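Local coordinates for uridine phosphorylase (Phytophthora capsici LT1534, PDB 6KD3), which catalyses the reversible phosphorolysis of uridine to uracil and ribose 1-phosphate, probably in pyrimidine salvage, at residues 210-213 with 214-217. Numbering follows the deposited sequence.
Sequences CNDF and YEGQ
Cys210 and Gln217 lie close together where the loop curls back on itself, with 214-216 helical in backbone angles only; a small thiol suits this buried spot beside the bent glutamine, though their exact fit is doubtful in the model. Next in the chain to touch across the turn, Asp212 contributes mainly its backbone: its carbonyl O accepts a weak hydrogen bond from Gln217 N (3.4 Å, 151° at the hydrogen), and Gly216 N also comes within 3.1 Å of this oxygen. The lack of a side chain at Gly216 probably lets its backbone come so near. The carboxylate of Asp212 approaches the extended Glu215, OD2 to OE1 being 3.7 Å; the two planes are turned 70° apart. Such like charges would probably disfavour each other, but Glu215 OE2 forms a salt bridge with Arg178 of the second subunit. Phe213 then turns its ring edge onto one face of Tyr214 in a T-shaped pair, centroids 4.5 Å apart and planes at 65°. The side chains run alongside each other, CD1 of Phe213 lying off toward the tyrosine rim; broad apolar rings suit this subunit interface, where Phe213 also meets His34 of the second subunit edge-to-face. The loop follows strand 206-209 and precedes helix 230-242; Cys210 is tied by backbone bonding to Glu248, and both Cys210 and Gln217 pack on Ile247 of the adjacent parallel strand 244-248.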
loop_
_atom_site.group_PDB
_atom_site.type_symbol
_atom_site.label_atom_id
_atom_site.label_comp_id
_atom_site.label_asym_id
_atom_site.label_seq_id
_atom_site.Cartn_x
_atom_site.Cartn_y
_atom_site.Cartn_z
ATOM N N CYS A 210 -9.565 4.967 6.056
ATOM C CA CYS A 210 -8.623 4.993 7.164
ATOM C C CYS A 210 -7.258 4.420 6.795
ATOM O O CYS A 210 -7.081 3.735 5.781
ATOM C CB CYS A 210 -9.200 4.259 8.359
ATOM S SG CYS A 210 -10.175 2.907 7.791
ATOM N N ASN A 211 -6.272 4.739 7.629
ATOM C CA ASN A 211 -4.921 4.247 7.403
ATOM C C ASN A 211 -4.554 3.041 8.264
ATOM O O ASN A 211 -3.502 2.436 8.032
ATOM C CB ASN A 211 -3.900 5.373 7.615
ATOM C CG ASN A 211 -3.669 6.201 6.353
ATOM N N ASP A 212 -5.375 2.664 9.242
ATOM C CA ASP A 212 -5.084 1.485 10.053
ATOM C C ASP A 212 -6.305 0.569 10.098
ATOM O O ASP A 212 -7.302 0.883 10.763
ATOM C CB ASP A 212 -4.633 1.876 11.445
ATOM C CG ASP A 212 -3.806 0.795 12.077
ATOM O OD1 ASP A 212 -3.816 -0.315 11.491
ATOM O OD2 ASP A 212 -3.141 1.051 13.116
ATOM N N PHE A 213 -6.201 -0.568 9.388
ATOM C CA PHE A 213 -7.274 -1.546 9.296
ATOM C C PHE A 213 -7.778 -1.978 10.667
ATOM O O PHE A 213 -8.953 -2.315 10.809
ATOM C CB PHE A 213 -6.786 -2.761 8.516
ATOM C CG PHE A 213 -7.764 -3.904 8.489
ATOM C CD1 PHE A 213 -7.881 -4.751 9.569
ATOM C CD2 PHE A 213 -8.545 -4.145 7.378
ATOM C CE1 PHE A 213 -8.757 -5.797 9.561
ATOM C CE2 PHE A 213 -9.404 -5.187 7.352
ATOM C CZ PHE A 213 -9.520 -6.022 8.454
ATOM N N TYR A 214 -6.923 -2.017 11.684
ATOM C CA TYR A 214 -7.333 -2.611 12.949
ATOM C C TYR A 214 -7.780 -1.567 13.961
ATOM O O TYR A 214 -8.944 -1.566 14.383
ATOM C CB TYR A 214 -6.220 -3.518 13.494
ATOM C CG TYR A 214 -6.433 -4.895 12.939
ATOM C CD1 TYR A 214 -7.505 -5.693 13.387
ATOM C CD2 TYR A 214 -5.649 -5.371 11.908
ATOM C CE1 TYR A 214 -7.745 -6.948 12.846
ATOM C CE2 TYR A 214 -5.883 -6.625 11.359
ATOM C CZ TYR A 214 -6.931 -7.399 11.832
ATOM O OH TYR A 214 -7.150 -8.626 11.288
ATOM N N GLU A 215 -6.901 -0.664 14.345
ATOM C CA GLU A 215 -7.318 0.254 15.387
ATOM C C GLU A 215 -8.151 1.377 14.814
ATOM O O GLU A 215 -9.106 1.825 15.453
ATOM C CB GLU A 215 -6.108 0.820 16.107
ATOM C CG GLU A 215 -5.189 -0.174 16.734
ATOM C CD GLU A 215 -4.056 0.540 17.326
ATOM O OE1 GLU A 215 -2.957 0.504 16.746
ATOM O OE2 GLU A 215 -4.299 1.206 18.348
ATOM N N GLY A 216 -7.777 1.873 13.628
ATOM C CA GLY A 216 -8.508 2.983 13.035
ATOM C C GLY A 216 -9.970 2.650 12.894
ATOM O O GLY A 216 -10.848 3.336 13.441
ATOM N N GLN A 217 -10.237 1.549 12.252
ATOM C CA GLN A 217 -11.542 1.000 11.964
ATOM C C GLN A 217 -12.356 0.632 13.205
ATOM O O GLN A 217 -13.313 -0.084 13.022
ATOM C CB GLN A 217 -11.323 -0.218 11.071
ATOM C CG GLN A 217 -10.481 0.111 9.883
ATOM C CD GLN A 217 -11.053 -0.432 8.605
ATOM O OE1 GLN A 217 -11.970 -1.268 8.616
ATOM N NE2 GLN A 217 -10.511 0.028 7.478
#